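Local coordinates for mandelate racemase/muconate lactonizing protein (Paenibacillus sp., PDB 3V5C) that probably dehydrates galacturonate as a magnesium-dependent lyase of the enolase superfamily, at residues Tyr230-Ala235 with Val257-Gly262; Val279-Tyr284 with Arg307-Cys312; Leu216-Leu221 with Tyr243-Glu248. The protein carries 1 engineered substitution. One frame throughout, in Å; residues are numbered along the deposited sequence. Where two conformers were deposited one is given.

All three contacts belong to one alpha/beta barrel, but to different layers of it. Interactions 1 and 2 are buried in the barrel wall, each pairing two parallel strands. Strands 258-261 and 281-282 are themselves neighbours, linked by a probable backbone hydrogen bond from Asp280 N to Ile259 O, with a further probable one between the side chains of Glu233 and Gln283. Backbone hydrogen bonds carry both contacts, with apolar side chains on the faces; interaction 1 also reaches the magnesium ion. Interaction 3 lies farther out, between two outer helices, and depends on side chains: a buried leucine part toward the sheet and a partly exposed salt bridge. Tyr243 OH reaches Asp261 OD2, linking that layer to the metal ligand.

Interaction 1 of 3, residues Tyr230-Ala235 with Val257-Gly262; sequences YWLEAA and VLIADG. Engineered in segment 230-235: Ala234 (natural residue Glu). With MG (magnesium ion), chain E.
Trp231 meets strand 258-261 through CB and the five-membered ring of its indole. CB lies 3.8 Å from Leu258 CB and near Leu258 O. With CG between the backbone N and the carbonyl carbon (chi1 80°), the five-membered ring receives Ala260 CB over one face, 3.7 Å from its centroid and 6° off the normal, a CH-pi contact. NE1 donates to the anti lone pair of Glu233 OE1 at 3.1 Å, with the acceptor tilted out of the indole plane; OE1 is also gripped by Gln283, while OE2 pairs with Lys168. An alanine at Trp231 would probably leave the Ala260 methyl without its aromatic cover and Glu233 OE1 with one donor fewer.

Leu258 CD1 sits over a face of the Tyr230 ring, 4.1 Å from the centroid, and Tyr230 OH bonds Glu333. Leu232 CD2 and Ile259 CD1 meet on the sheet face that carries both residues, under helix 240-253. Four backbone bonds fix the parallel register, among them Leu232 N to Leu258 O at 2.8 Å and Ala260 N to Leu232 O; engineered Ala234 closes the series with its N on Ala260 O. At the strand end Asp261 OD1 binds magnesium at 2.0 Å beside four waters and Glu238. Strands joined through helix 240-253 form a beta-alpha-beta unit, with one metal ligand at a strand's C-terminal end and another in the loop after its neighbour, as in enolase-superfamily barrels.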
ATOM      1  N   TYR A 230      16.641   2.880   6.610  1.00 13.24           N
ATOM      2  CA  TYR A 230      15.811   1.841   7.193  1.00 12.99           C
ATOM      3  C   TYR A 230      15.679   0.637   6.270  1.00 11.57           C
ATOM      4  O   TYR A 230      15.878  -0.496   6.697  1.00 13.67           O
ATOM      5  CB  TYR A 230      14.439   2.401   7.567  1.00 14.21           C
ATOM      6  CG  TYR A 230      13.597   1.424   8.352  1.00 14.33           C
ATOM      7  CD1 TYR A 230      13.928   1.099   9.657  1.00 17.95           C
ATOM      8  CD2 TYR A 230      12.491   0.822   7.790  1.00 13.58           C
ATOM      9  CE1 TYR A 230      13.177   0.194  10.374  1.00 16.82           C
ATOM     10  CE2 TYR A 230      11.731  -0.081   8.501  1.00 13.74           C
ATOM     11  CZ  TYR A 230      12.084  -0.388   9.793  1.00 15.47           C
ATOM     12  OH  TYR A 230      11.326  -1.272  10.522  1.00 17.00           O
ATOM     13  N   TRP A 231      15.285   0.871   5.016  1.00 10.98           N
ATOM     14  CA  TRP A 231      15.334  -0.208   4.036  1.00 11.88           C
ATOM     15  C   TRP A 231      15.656   0.233   2.619  1.00 10.79           C
ATOM     16  O   TRP A 231      15.538   1.424   2.266  1.00 11.61           O
ATOM     17  CB  TRP A 231      14.055  -1.051   4.071  1.00 10.74           C
ATOM     18  CG  TRP A 231      12.804  -0.555   3.364  1.00 10.49           C
ATOM     19  CD1 TRP A 231      12.686  -0.053   2.090  1.00  9.92           C
ATOM     20  CD2 TRP A 231      11.469  -0.646   3.876  1.00  9.76           C
ATOM     21  NE1 TRP A 231      11.363   0.209   1.805  1.00 13.32           N
ATOM     22  CE2 TRP A 231      10.599  -0.153   2.881  1.00 10.81           C
ATOM     23  CE3 TRP A 231      10.931  -1.071   5.097  1.00 12.58           C
ATOM     24  CZ2 TRP A 231       9.204  -0.054   3.077  1.00 12.40           C
ATOM     25  CZ3 TRP A 231       9.539  -0.989   5.285  1.00 13.15           C
ATOM     26  CH2 TRP A 231       8.704  -0.494   4.277  1.00 13.60           C
ATOM     27  N   LEU A 232      16.107  -0.752   1.853  1.00 10.46           N
ATOM     28  CA  LEU A 232      16.377  -0.640   0.433  1.00  9.21           C
ATOM     29  C   LEU A 232      15.379  -1.492  -0.326  1.00 11.04           C
ATOM     30  O   LEU A 232      15.363  -2.720  -0.182  1.00 10.84           O
ATOM     31  CB  LEU A 232      17.785  -1.163   0.153  1.00 13.46           C
ATOM     32  CG  LEU A 232      18.150  -1.435  -1.308  1.00 16.04           C
ATOM     33  CD1 LEU A 232      18.260  -0.140  -2.067  1.00 16.09           C
ATOM     34  CD2 LEU A 232      19.459  -2.209  -1.399  1.00 16.59           C
ATOM     35  N   GLU A 233      14.573  -0.840  -1.149  1.00 11.63           N
ATOM     36  CA  GLU A 233      13.489  -1.485  -1.878  1.00 10.00           C
ATOM     37  C   GLU A 233      13.799  -1.556  -3.369  1.00 10.77           C
ATOM     38  O   GLU A 233      14.247  -0.572  -3.987  1.00 10.95           O
ATOM     39  CB  GLU A 233      12.197  -0.694  -1.607  1.00 10.53           C
ATOM     40  CG  GLU A 233      11.053  -0.853  -2.572  1.00 12.00           C
ATOM     41  CD  GLU A 233       9.774  -0.237  -2.006  1.00 13.26           C
ATOM     42  OE1 GLU A 233       9.814   0.206  -0.853  1.00 14.66           O
ATOM     43  OE2 GLU A 233       8.754  -0.224  -2.716  1.00 20.99           O
ATOM     44  N   ALA A 234      13.571  -2.736  -3.946  1.00  8.94           N
ATOM     45  CA  ALA A 234      13.655  -2.888  -5.392  1.00 10.65           C
ATOM     46  C   ALA A 234      14.961  -2.364  -5.980  1.00 11.98           C
ATOM     47  O   ALA A 234      14.948  -1.627  -6.953  1.00 12.33           O
ATOM     48  CB  ALA A 234      12.456  -2.233  -6.063  1.00 10.41           C
ATOM     49  N   ALA A 235      16.091  -2.751  -5.391  1.00 11.26           N
ATOM     50  CA  ALA A 235      17.386  -2.334  -5.924  1.00 10.85           C
ATOM     51  C   ALA A 235      17.555  -2.789  -7.372  1.00 14.04           C
ATOM     52  O   ALA A 235      18.019  -2.029  -8.245  1.00 11.03           O
ATOM     53  CB  ALA A 235      18.511  -2.869  -5.050  1.00  9.45           C
ATOM     54  N   VAL A 257      20.659  -2.250   7.114  1.00 13.84           N
ATOM     55  CA  VAL A 257      19.642  -1.816   6.167  1.00 13.79           C
ATOM     56  C   VAL A 257      18.805  -3.039   5.790  1.00 12.66           C
ATOM     57  O   VAL A 257      19.347  -4.065   5.371  1.00 15.14           O
ATOM     58  CB  VAL A 257      20.311  -1.246   4.913  1.00 14.54           C
ATOM     59  CG1 VAL A 257      19.272  -0.840   3.868  1.00 17.40           C
ATOM     60  CG2 VAL A 257      21.201  -0.054   5.284  1.00 19.19           C
ATOM     61  N   LEU A 258      17.490  -2.965   5.976  1.00 12.31           N
ATOM     62  CA  LEU A 258      16.643  -4.093   5.585  1.00 10.26           C
ATOM     63  C   LEU A 258      16.490  -4.138   4.072  1.00 10.95           C
ATOM     64  O   LEU A 258      16.550  -3.095   3.410  1.00 13.03           O
ATOM     65  CB  LEU A 258      15.253  -3.971   6.218  1.00 11.13           C
ATOM     66  CG  LEU A 258      15.257  -3.945   7.744  1.00 14.42           C
ATOM     67  CD1 LEU A 258      13.950  -3.363   8.253  1.00 17.75           C
ATOM     68  CD2 LEU A 258      15.499  -5.342   8.305  1.00 18.38           C
ATOM     69  N   ILE A 259      16.305  -5.339   3.533  1.00 11.81           N
ATOM     70  CA  ILE A 259      16.018  -5.519   2.109  1.00 11.42           C
ATOM     71  C   ILE A 259      14.506  -5.738   1.917  1.00 11.40           C
ATOM     72  O   ILE A 259      13.915  -6.645   2.536  1.00 12.91           O
ATOM     73  CB  ILE A 259      16.802  -6.716   1.538  1.00 11.09           C
ATOM     74  CG1 ILE A 259      18.322  -6.465   1.644  1.00 14.68           C
ATOM     75  CG2 ILE A 259      16.376  -7.002   0.083  1.00 13.60           C
ATOM     76  CD1 ILE A 259      18.816  -5.265   0.880  1.00 21.26           C
ATOM     77  N   ALA A 260      13.887  -4.926   1.059  1.00  8.88           N
ATOM     78  CA  ALA A 260      12.443  -4.972   0.835  1.00 10.37           C
ATOM     79  C   ALA A 260      12.156  -5.256  -0.638  1.00 11.64           C
ATOM     80  O   ALA A 260      12.804  -4.690  -1.528  1.00 10.77           O
ATOM     81  CB  ALA A 260      11.795  -3.643   1.272  1.00  9.73           C
ATOM     82  N   ASP A 261      11.204  -6.151  -0.913  1.00  9.67           N
ATOM     83  CA  ASP A 261      10.884  -6.448  -2.297  1.00  7.28           C
ATOM     84  C   ASP A 261       9.521  -7.127  -2.348  1.00  9.88           C
ATOM     85  O   ASP A 261       8.954  -7.429  -1.304  1.00 10.85           O
ATOM     86  CB  ASP A 261      11.995  -7.350  -2.885  1.00  8.08           C
ATOM     87  CG  ASP A 261      12.242  -7.104  -4.362  1.00 10.92           C
ATOM     88  OD1 ASP A 261      11.266  -6.841  -5.077  1.00  8.80           O
ATOM     89  OD2 ASP A 261      13.412  -7.211  -4.807  1.00 10.62           O
ATOM     90  N   GLY A 262       8.980  -7.318  -3.549  1.00 10.06           N
ATOM     91  CA  GLY A 262       7.713  -8.022  -3.688  1.00 10.67           C
ATOM     92  C   GLY A 262       6.685  -7.372  -4.591  1.00 12.26           C
ATOM     93  O   GLY A 262       5.716  -8.018  -4.963  1.00 13.15           O
TER
HETATM   94 MG    MG E 393      10.980  -6.793  -7.080  1.00 11.58          MG
HETATM   95  O   HOH W   1      12.909  -5.943  -7.321  1.00 10.78           O
HETATM   96  O   HOH W   2       9.107  -7.844  -6.800  1.00 11.16           O
HETATM   97  O   HOH W   3      10.650  -6.623  -9.212  1.00 12.94           O
HETATM   98  O   HOH W   4       9.965  -4.966  -6.720  1.00 13.18           O

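Interaction 2 of 3, residues Val279-Tyr284 with Arg307-Cys312; sequences VDVLQY and RSAPHC
Val281 and Arg307 meet obliquely, the CG2 methyl of Val281 resting 3.8 Å from Arg307 CD on the aliphatic part of the arginine. The other branch, CG1, is anti to the backbone N (chi1 177°) and comes to 3.5 Å from Ala309 CB, so the valine spans two residues of the facing segment. Beyond CD the extended arginine continues to Glu333, which forms a salt bridge with NH1, while water 5 joins Asp280 O to Arg307 NE, weakly at the arginine end.

Parallel pairing with helix 291-303 between the strands makes this a beta-alpha-beta unit of the barrel wall. Its backbone bonds run from Arg307 N to Asp280 O, from Leu282 N to Arg307 O at 2.9 Å, and from Ala309 N to Leu282 O, the last two nearly straight at 168°.

Past the strands the pairing changes. Gln283 lays CB and CG beside Ala309 O, each at 3.4 Å, and its NE2 turns to Glu233. His311 N donates to Tyr284 O at 3.1 Å, approaching from above the carbonyl plane, with a weaker link to Gln283 O. The His311 ring leads away from this pairing, and ND1 bonds Asp285.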
ATOM      1  N   VAL A 279      15.862 -11.609   2.045  1.00 12.23           N
ATOM      2  CA  VAL A 279      14.924 -10.491   1.917  1.00 10.98           C
ATOM      3  C   VAL A 279      14.169 -10.380   3.240  1.00 13.08           C
ATOM      4  O   VAL A 279      13.804 -11.402   3.824  1.00 13.56           O
ATOM      5  CB  VAL A 279      13.927 -10.711   0.741  1.00 10.11           C
ATOM      6  CG1 VAL A 279      12.838  -9.649   0.739  1.00 13.29           C
ATOM      7  CG2 VAL A 279      14.663 -10.747  -0.615  1.00 13.25           C
ATOM      8  N   ASP A 280      13.980  -9.157   3.743  1.00 10.22           N
ATOM      9  CA  ASP A 280      13.430  -8.955   5.086  1.00 10.68           C
ATOM     10  C   ASP A 280      11.979  -8.491   5.116  1.00 11.05           C
ATOM     11  O   ASP A 280      11.248  -8.805   6.046  1.00 12.90           O
ATOM     12  CB  ASP A 280      14.272  -7.918   5.826  1.00 11.04           C
ATOM     13  CG  ASP A 280      15.727  -8.304   5.864  1.00 18.84           C
ATOM     14  OD1 ASP A 280      16.035  -9.403   6.379  1.00 17.27           O
ATOM     15  OD2 ASP A 280      16.554  -7.537   5.348  1.00 13.20           O
ATOM     16  N   VAL A 281      11.579  -7.729   4.099  1.00  9.90           N
ATOM     17  CA  VAL A 281      10.297  -7.050   4.082  1.00 10.17           C
ATOM     18  C   VAL A 281       9.619  -7.375   2.764  1.00 12.57           C
ATOM     19  O   VAL A 281      10.210  -7.199   1.703  1.00 11.15           O
ATOM     20  CB  VAL A 281      10.491  -5.520   4.137  1.00  9.38           C
ATOM     21  CG1 VAL A 281       9.153  -4.811   4.052  1.00 13.04           C
ATOM     22  CG2 VAL A 281      11.233  -5.109   5.410  1.00 12.12           C
ATOM     23  N   LEU A 282       8.395  -7.875   2.840  1.00 10.54           N
ATOM     24  CA  LEU A 282       7.655  -8.291   1.643  1.00 10.88           C
ATOM     25  C   LEU A 282       6.587  -7.269   1.293  1.00 10.68           C
ATOM     26  O   LEU A 282       5.857  -6.789   2.170  1.00 10.83           O
ATOM     27  CB  LEU A 282       7.011  -9.659   1.845  1.00 11.37           C
ATOM     28  CG  LEU A 282       7.935 -10.883   1.783  1.00 10.89           C
ATOM     29  CD1 LEU A 282       8.698 -10.923   0.451  1.00 15.06           C
ATOM     30  CD2 LEU A 282       8.891 -10.921   2.962  1.00 10.87           C
ATOM     31  N   GLN A 283       6.460  -6.965   0.008  1.00  9.68           N
ATOM     32  CA  GLN A 283       5.685  -5.796  -0.394  1.00  8.24           C
ATOM     33  C   GLN A 283       4.653  -6.063  -1.465  1.00  9.08           C
ATOM     34  O   GLN A 283       4.381  -5.194  -2.286  1.00 10.54           O
ATOM     35  CB  GLN A 283       6.643  -4.681  -0.859  1.00 10.20           C
ATOM     36  CG  GLN A 283       7.689  -4.316   0.200  1.00  9.83           C
ATOM     37  CD  GLN A 283       8.615  -3.221  -0.285  1.00 10.69           C
ATOM     38  OE1 GLN A 283       9.337  -3.395  -1.263  1.00 11.97           O
ATOM     39  NE2 GLN A 283       8.588  -2.077   0.396  1.00 13.93           N
ATOM     40  N   TYR A 284       4.051  -7.250  -1.440  1.00  8.98           N
ATOM     41  CA  TYR A 284       2.896  -7.501  -2.296  1.00 10.17           C
ATOM     42  C   TYR A 284       1.845  -6.412  -2.127  1.00  9.93           C
ATOM     43  O   TYR A 284       1.636  -5.875  -1.047  1.00  9.89           O
ATOM     44  CB  TYR A 284       2.302  -8.895  -2.036  1.00  8.15           C
ATOM     45  CG  TYR A 284       3.341  -9.959  -2.213  1.00 10.25           C
ATOM     46  CD1 TYR A 284       3.581 -10.495  -3.460  1.00 13.47           C
ATOM     47  CD2 TYR A 284       4.125 -10.381  -1.145  1.00 10.72           C
ATOM     48  CE1 TYR A 284       4.570 -11.460  -3.648  1.00 12.51           C
ATOM     49  CE2 TYR A 284       5.117 -11.338  -1.317  1.00 16.58           C
ATOM     50  CZ  TYR A 284       5.333 -11.865  -2.566  1.00 11.60           C
ATOM     51  OH  TYR A 284       6.312 -12.827  -2.726  1.00 14.20           O
ATOM     52  N   ARG A 307       8.816  -9.436   7.746  1.00 12.21           N
ATOM     53  CA  ARG A 307       8.046  -8.209   7.896  1.00 12.21           C
ATOM     54  C   ARG A 307       7.138  -7.968   6.701  1.00 11.55           C
ATOM     55  O   ARG A 307       7.485  -8.308   5.573  1.00 11.76           O
ATOM     56  CB  ARG A 307       8.996  -7.017   8.043  1.00  8.85           C
ATOM     57  CG  ARG A 307       9.889  -7.103   9.272  1.00 13.25           C
ATOM     58  CD  ARG A 307      11.130  -6.278   9.047  1.00 15.23           C
ATOM     59  NE  ARG A 307      12.120  -6.484  10.099  1.00 24.98           N
ATOM     60  CZ  ARG A 307      12.238  -5.710  11.165  1.00 23.94           C
ATOM     61  NH1 ARG A 307      11.409  -4.687  11.339  1.00 27.72           N
ATOM     62  NH2 ARG A 307      13.179  -5.960  12.067  1.00 26.02           N
ATOM     63  N   SER A 308       5.995  -7.345   6.966  1.00  9.85           N
ATOM     64  CA  SER A 308       4.982  -7.071   5.957  1.00  8.16           C
ATOM     65  C   SER A 308       4.877  -5.564   5.730  1.00 13.71           C
ATOM     66  O   SER A 308       4.660  -4.800   6.672  1.00 14.20           O
ATOM     67  CB  SER A 308       3.616  -7.583   6.444  1.00 11.43           C
ATOM     68  OG  SER A 308       3.584  -9.005   6.527  1.00 12.30           O
ATOM     69  N   ALA A 309       4.991  -5.141   4.477  1.00 11.36           N
ATOM     70  CA  ALA A 309       4.800  -3.742   4.117  1.00 11.05           C
ATOM     71  C   ALA A 309       4.090  -3.681   2.785  1.00 11.14           C
ATOM     72  O   ALA A 309       4.721  -3.537   1.746  1.00 12.16           O
ATOM     73  CB  ALA A 309       6.146  -3.005   4.041  1.00 13.42           C
ATOM     74  N   PRO A 310       2.766  -3.834   2.804  1.00  9.63           N
ATOM     75  CA  PRO A 310       1.986  -3.913   1.570  1.00 10.63           C
ATOM     76  C   PRO A 310       2.199  -2.710   0.684  1.00 10.12           C
ATOM     77  O   PRO A 310       2.126  -1.560   1.141  1.00 11.09           O
ATOM     78  CB  PRO A 310       0.541  -3.933   2.069  1.00 11.61           C
ATOM     79  CG  PRO A 310       0.644  -4.531   3.435  1.00 12.52           C
ATOM     80  CD  PRO A 310       1.926  -3.980   4.004  1.00 10.98           C
ATOM     81  N   HIS A 311       2.482  -2.962  -0.585  1.00 11.21           N
ATOM     82  CA  HIS A 311       2.626  -1.869  -1.528  1.00 11.69           C
ATOM     83  C   HIS A 311       1.289  -1.187  -1.768  1.00 11.96           C
ATOM     84  O   HIS A 311       0.227  -1.822  -1.850  1.00 11.26           O
ATOM     85  CB  HIS A 311       3.208  -2.390  -2.849  1.00 12.01           C
ATOM     86  CG  HIS A 311       3.191  -1.384  -3.955  1.00 13.12           C
ATOM     87  ND1 HIS A 311       2.100  -1.190  -4.772  1.00 16.37           N
ATOM     88  CD2 HIS A 311       4.138  -0.510  -4.378  1.00 18.26           C
ATOM     89  CE1 HIS A 311       2.375  -0.247  -5.656  1.00 17.23           C
ATOM     90  NE2 HIS A 311       3.602   0.183  -5.436  1.00 15.71           N
ATOM     91  N   CYS A 312       1.328   0.127  -1.876  0.76 12.82           N
ATOM     92  CA  CYS A 312       0.155   0.850  -2.303  0.76 12.86           C
ATOM     93  C   CYS A 312       0.621   2.085  -3.030  0.76 13.18           C
ATOM     94  O   CYS A 312       1.252   2.959  -2.447  0.76 16.06           O
ATOM     95  CB  CYS A 312      -0.724   1.246  -1.117  0.76 13.30           C
ATOM     96  SG  CYS A 312      -2.224   2.060  -1.677  0.76 13.03           S
TER
HETATM   97  O   HOH W   5      12.367  -9.440   8.868  1.00 25.99           O
HETATM   98  O   HOH W   6       6.015  -0.462   1.516  1.00 16.29           O

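Interaction 3 of 3, residues Leu216-Leu221 with Tyr243-Glu248; sequences LTKEVL and YEDLKE
Leu246 reaches across to helix 214-223 with both of its methyls. Its CG is anti to the backbone N (chi1 -174°), and from there the two branches divide the work. CD1 meets Leu221 CD1 at 4.0 Å and also lies 4.2 Å from Lys218 CG, while CD2 touches the Thr217 CG2 methyl at 4.0 Å. The leucine crosses Thr217 and Leu221 at about a right angle but slides past Lys218 in the opposite direction.

The two segments run nearly parallel, their axes 22° apart, and these axes approach to 11.4 Å, so side chains bridge the gap with no backbone contact. This is the pairing expected of successive helices on the outside of an alpha/beta barrel: helix 214-223 precedes strand 231-233, and helix 240-253 follows it. Leu232 of that strand lies beneath Thr217, Leu221 and Leu246, making the leucine cluster part of the packing between sheet and helices.

Lys218 contributes at the outer side. Its chain is extended beyond CG, carrying NZ across to Asp245, and the two side chains cross at about a right angle. NZ donates to OD1 at 2.8 Å in a salt bridge, meeting the oxygen on its syn side 22° out of the carboxylate plane. OD2 stands farther off, 3.7 Å from NZ, so the ammonium group holds one oxygen instead of straddling both. Lys218 CE follows at 3.3 Å from the same OD1, while Thr217 OG1 turns back to Asn213 O, just before its helix.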
ATOM      1  N   LEU A 216      26.168  -0.983  -8.364  1.00 12.10           N
ATOM      2  CA  LEU A 216      25.602   0.355  -8.164  1.00 10.36           C
ATOM      3  C   LEU A 216      25.004   0.457  -6.776  1.00 12.57           C
ATOM      4  O   LEU A 216      25.144   1.477  -6.095  1.00 12.70           O
ATOM      5  CB  LEU A 216      24.529   0.674  -9.197  1.00 13.96           C
ATOM      6  CG  LEU A 216      25.036   1.174 -10.536  1.00 17.66           C
ATOM      7  CD1 LEU A 216      23.921   1.117 -11.583  1.00 17.98           C
ATOM      8  CD2 LEU A 216      25.603   2.600 -10.404  1.00 18.15           C
ATOM      9  N   THR A 217      24.323  -0.612  -6.364  1.00 11.95           N
ATOM     10  CA  THR A 217      23.684  -0.653  -5.059  1.00 12.25           C
ATOM     11  C   THR A 217      24.708  -0.506  -3.958  1.00 11.29           C
ATOM     12  O   THR A 217      24.517   0.285  -3.039  1.00 12.24           O
ATOM     13  CB  THR A 217      22.894  -1.957  -4.888  1.00 10.66           C
ATOM     14  OG1 THR A 217      21.877  -1.994  -5.900  1.00 11.11           O
ATOM     15  CG2 THR A 217      22.251  -2.002  -3.505  1.00 14.62           C
ATOM     16  N   LYS A 218      25.807  -1.249  -4.064  1.00 11.69           N
ATOM     17  CA  LYS A 218      26.855  -1.164  -3.061  1.00 11.14           C
ATOM     18  C   LYS A 218      27.502   0.220  -3.052  1.00 11.90           C
ATOM     19  O   LYS A 218      27.888   0.714  -1.987  1.00 14.48           O
ATOM     20  CB  LYS A 218      27.914  -2.243  -3.315  1.00  9.46           C
ATOM     21  CG  LYS A 218      27.397  -3.647  -3.018  1.00 11.52           C
ATOM     22  CD  LYS A 218      28.473  -4.674  -3.377  1.00 11.27           C
ATOM     23  CE  LYS A 218      28.032  -6.063  -2.950  1.00 10.90           C
ATOM     24  NZ  LYS A 218      29.050  -7.088  -3.351  1.00 12.16           N
ATOM     25  N   GLU A 219      27.621   0.835  -4.226  1.00 11.37           N
ATOM     26  CA  GLU A 219      28.228   2.166  -4.291  1.00 15.54           C
ATOM     27  C   GLU A 219      27.360   3.169  -3.552  1.00 15.49           C
ATOM     28  O   GLU A 219      27.866   3.998  -2.786  1.00 14.87           O
ATOM     29  CB  GLU A 219      28.431   2.623  -5.724  1.00 13.99           C
ATOM     30  CG  GLU A 219      28.859   4.059  -5.849  1.00 20.30           C
ATOM     31  CD  GLU A 219      29.487   4.363  -7.192  1.00 33.79           C
ATOM     32  OE1 GLU A 219      29.997   3.421  -7.851  1.00 28.22           O
ATOM     33  OE2 GLU A 219      29.469   5.549  -7.586  1.00 40.60           O
ATOM     34  N   VAL A 220      26.052   3.091  -3.775  1.00 10.43           N
ATOM     35  CA  VAL A 220      25.127   3.998  -3.115  1.00 11.07           C
ATOM     36  C   VAL A 220      25.058   3.759  -1.601  1.00 14.41           C
ATOM     37  O   VAL A 220      25.106   4.710  -0.806  1.00 14.07           O
ATOM     38  CB  VAL A 220      23.755   3.861  -3.736  1.00  9.98           C
ATOM     39  CG1 VAL A 220      22.720   4.587  -2.904  1.00 12.47           C
ATOM     40  CG2 VAL A 220      23.784   4.370  -5.177  1.00 10.81           C
ATOM     41  N   LEU A 221      24.959   2.497  -1.195  1.00 13.99           N
ATOM     42  CA  LEU A 221      24.896   2.157   0.222  1.00 11.58           C
ATOM     43  C   LEU A 221      26.167   2.580   0.956  1.00 15.59           C
ATOM     44  O   LEU A 221      26.087   3.078   2.083  1.00 18.13           O
ATOM     45  CB  LEU A 221      24.647   0.663   0.422  1.00 12.58           C
ATOM     46  CG  LEU A 221      23.265   0.184  -0.014  1.00 12.28           C
ATOM     47  CD1 LEU A 221      23.149  -1.318   0.113  1.00 14.16           C
ATOM     48  CD2 LEU A 221      22.211   0.866   0.835  1.00 17.19           C
ATOM     49  N   TYR A 243      21.046 -11.035  -3.696  1.00 10.10           N
ATOM     50  CA  TYR A 243      20.693 -10.633  -2.339  1.00  7.67           C
ATOM     51  C   TYR A 243      21.513 -11.356  -1.258  1.00 10.53           C
ATOM     52  O   TYR A 243      21.816 -10.770  -0.237  1.00 12.73           O
ATOM     53  CB  TYR A 243      19.191 -10.797  -2.115  1.00  9.80           C
ATOM     54  CG  TYR A 243      18.321  -9.653  -2.623  1.00 11.97           C
ATOM     55  CD1 TYR A 243      18.768  -8.331  -2.625  1.00 11.69           C
ATOM     56  CD2 TYR A 243      17.035  -9.900  -3.075  1.00 11.49           C
ATOM     57  CE1 TYR A 243      17.938  -7.295  -3.061  1.00 11.30           C
ATOM     58  CE2 TYR A 243      16.204  -8.883  -3.527  1.00 12.28           C
ATOM     59  CZ  TYR A 243      16.650  -7.584  -3.504  1.00 11.37           C
ATOM     60  OH  TYR A 243      15.791  -6.601  -3.928  1.00 11.26           O
ATOM     61  N   GLU A 244      21.869 -12.625  -1.484  1.00 12.75           N
ATOM     62  CA  GLU A 244      22.745 -13.322  -0.544  1.00 16.79           C
ATOM     63  C   GLU A 244      24.060 -12.558  -0.435  1.00 12.27           C
ATOM     64  O   GLU A 244      24.581 -12.347   0.661  1.00 13.83           O
ATOM     65  CB  GLU A 244      23.026 -14.758  -1.005  1.00 13.19           C
ATOM     66  CG  GLU A 244      23.875 -15.530  -0.021  1.00 18.68           C
ATOM     67  CD  GLU A 244      24.196 -16.939  -0.493  1.00 22.69           C
ATOM     68  OE1 GLU A 244      23.983 -17.245  -1.686  1.00 26.98           O
ATOM     69  OE2 GLU A 244      24.681 -17.736   0.333  1.00 25.61           O
ATOM     70  N   ASP A 245      24.572 -12.137  -1.583  1.00 12.34           N
ATOM     71  CA  ASP A 245      25.812 -11.360  -1.657  1.00 12.95           C
ATOM     72  C   ASP A 245      25.653 -10.026  -0.922  1.00 14.34           C
ATOM     73  O   ASP A 245      26.441  -9.712  -0.033  1.00 13.12           O
ATOM     74  CB  ASP A 245      26.227 -11.182  -3.133  1.00 13.99           C
ATOM     75  CG  ASP A 245      27.492 -10.332  -3.315  1.00 17.14           C
ATOM     76  OD1 ASP A 245      27.657  -9.335  -2.592  1.00 13.40           O
ATOM     77  OD2 ASP A 245      28.313 -10.639  -4.221  1.00 15.99           O
ATOM     78  N   LEU A 246      24.609  -9.270  -1.258  1.00 13.45           N
ATOM     79  CA  LEU A 246      24.370  -7.973  -0.631  1.00 13.00           C
ATOM     80  C   LEU A 246      24.253  -8.092   0.887  1.00 14.93           C
ATOM     81  O   LEU A 246      24.831  -7.302   1.627  1.00 17.04           O
ATOM     82  CB  LEU A 246      23.099  -7.342  -1.196  1.00 13.02           C
ATOM     83  CG  LEU A 246      22.807  -5.912  -0.731  1.00 12.39           C
ATOM     84  CD1 LEU A 246      24.009  -5.042  -1.022  1.00 13.28           C
ATOM     85  CD2 LEU A 246      21.600  -5.383  -1.464  1.00 13.51           C
ATOM     86  N   LYS A 247      23.499  -9.082   1.349  1.00 13.63           N
ATOM     87  CA  LYS A 247      23.339  -9.289   2.781  1.00 16.45           C
ATOM     88  C   LYS A 247      24.662  -9.550   3.491  1.00 18.65           C
ATOM     89  O   LYS A 247      24.908  -9.020   4.572  1.00 17.27           O
ATOM     90  CB  LYS A 247      22.370 -10.439   3.029  1.00 18.18           C
ATOM     91  CG  LYS A 247      20.934 -10.055   2.816  1.00 21.27           C
ATOM     92  CD  LYS A 247      20.495  -9.116   3.897  1.00 22.54           C
ATOM     93  CE  LYS A 247      19.014  -9.264   4.171  1.00 25.12           C
ATOM     94  NZ  LYS A 247      18.765  -9.294   5.639  1.00 28.84           N
ATOM     95  N   GLU A 248      25.507 -10.371   2.879  1.00 16.24           N
ATOM     96  CA  GLU A 248      26.813 -10.684   3.459  1.00 18.51           C
ATOM     97  C   GLU A 248      27.679  -9.432   3.496  1.00 18.10           C
ATOM     98  O   GLU A 248      28.370  -9.170   4.475  1.00 18.79           O
ATOM     99  CB  GLU A 248      27.481 -11.801   2.662  1.00 22.56           C
ATOM    100  CG  GLU A 248      28.930 -12.067   2.998  1.00 29.49           C
ATOM    101  CD  GLU A 248      29.435 -13.329   2.319  1.00 41.30           C
ATOM    102  OE1 GLU A 248      28.611 -14.237   2.070  1.00 49.27           O
ATOM    103  OE2 GLU A 248      30.646 -13.411   2.023  1.00 56.99           O
TER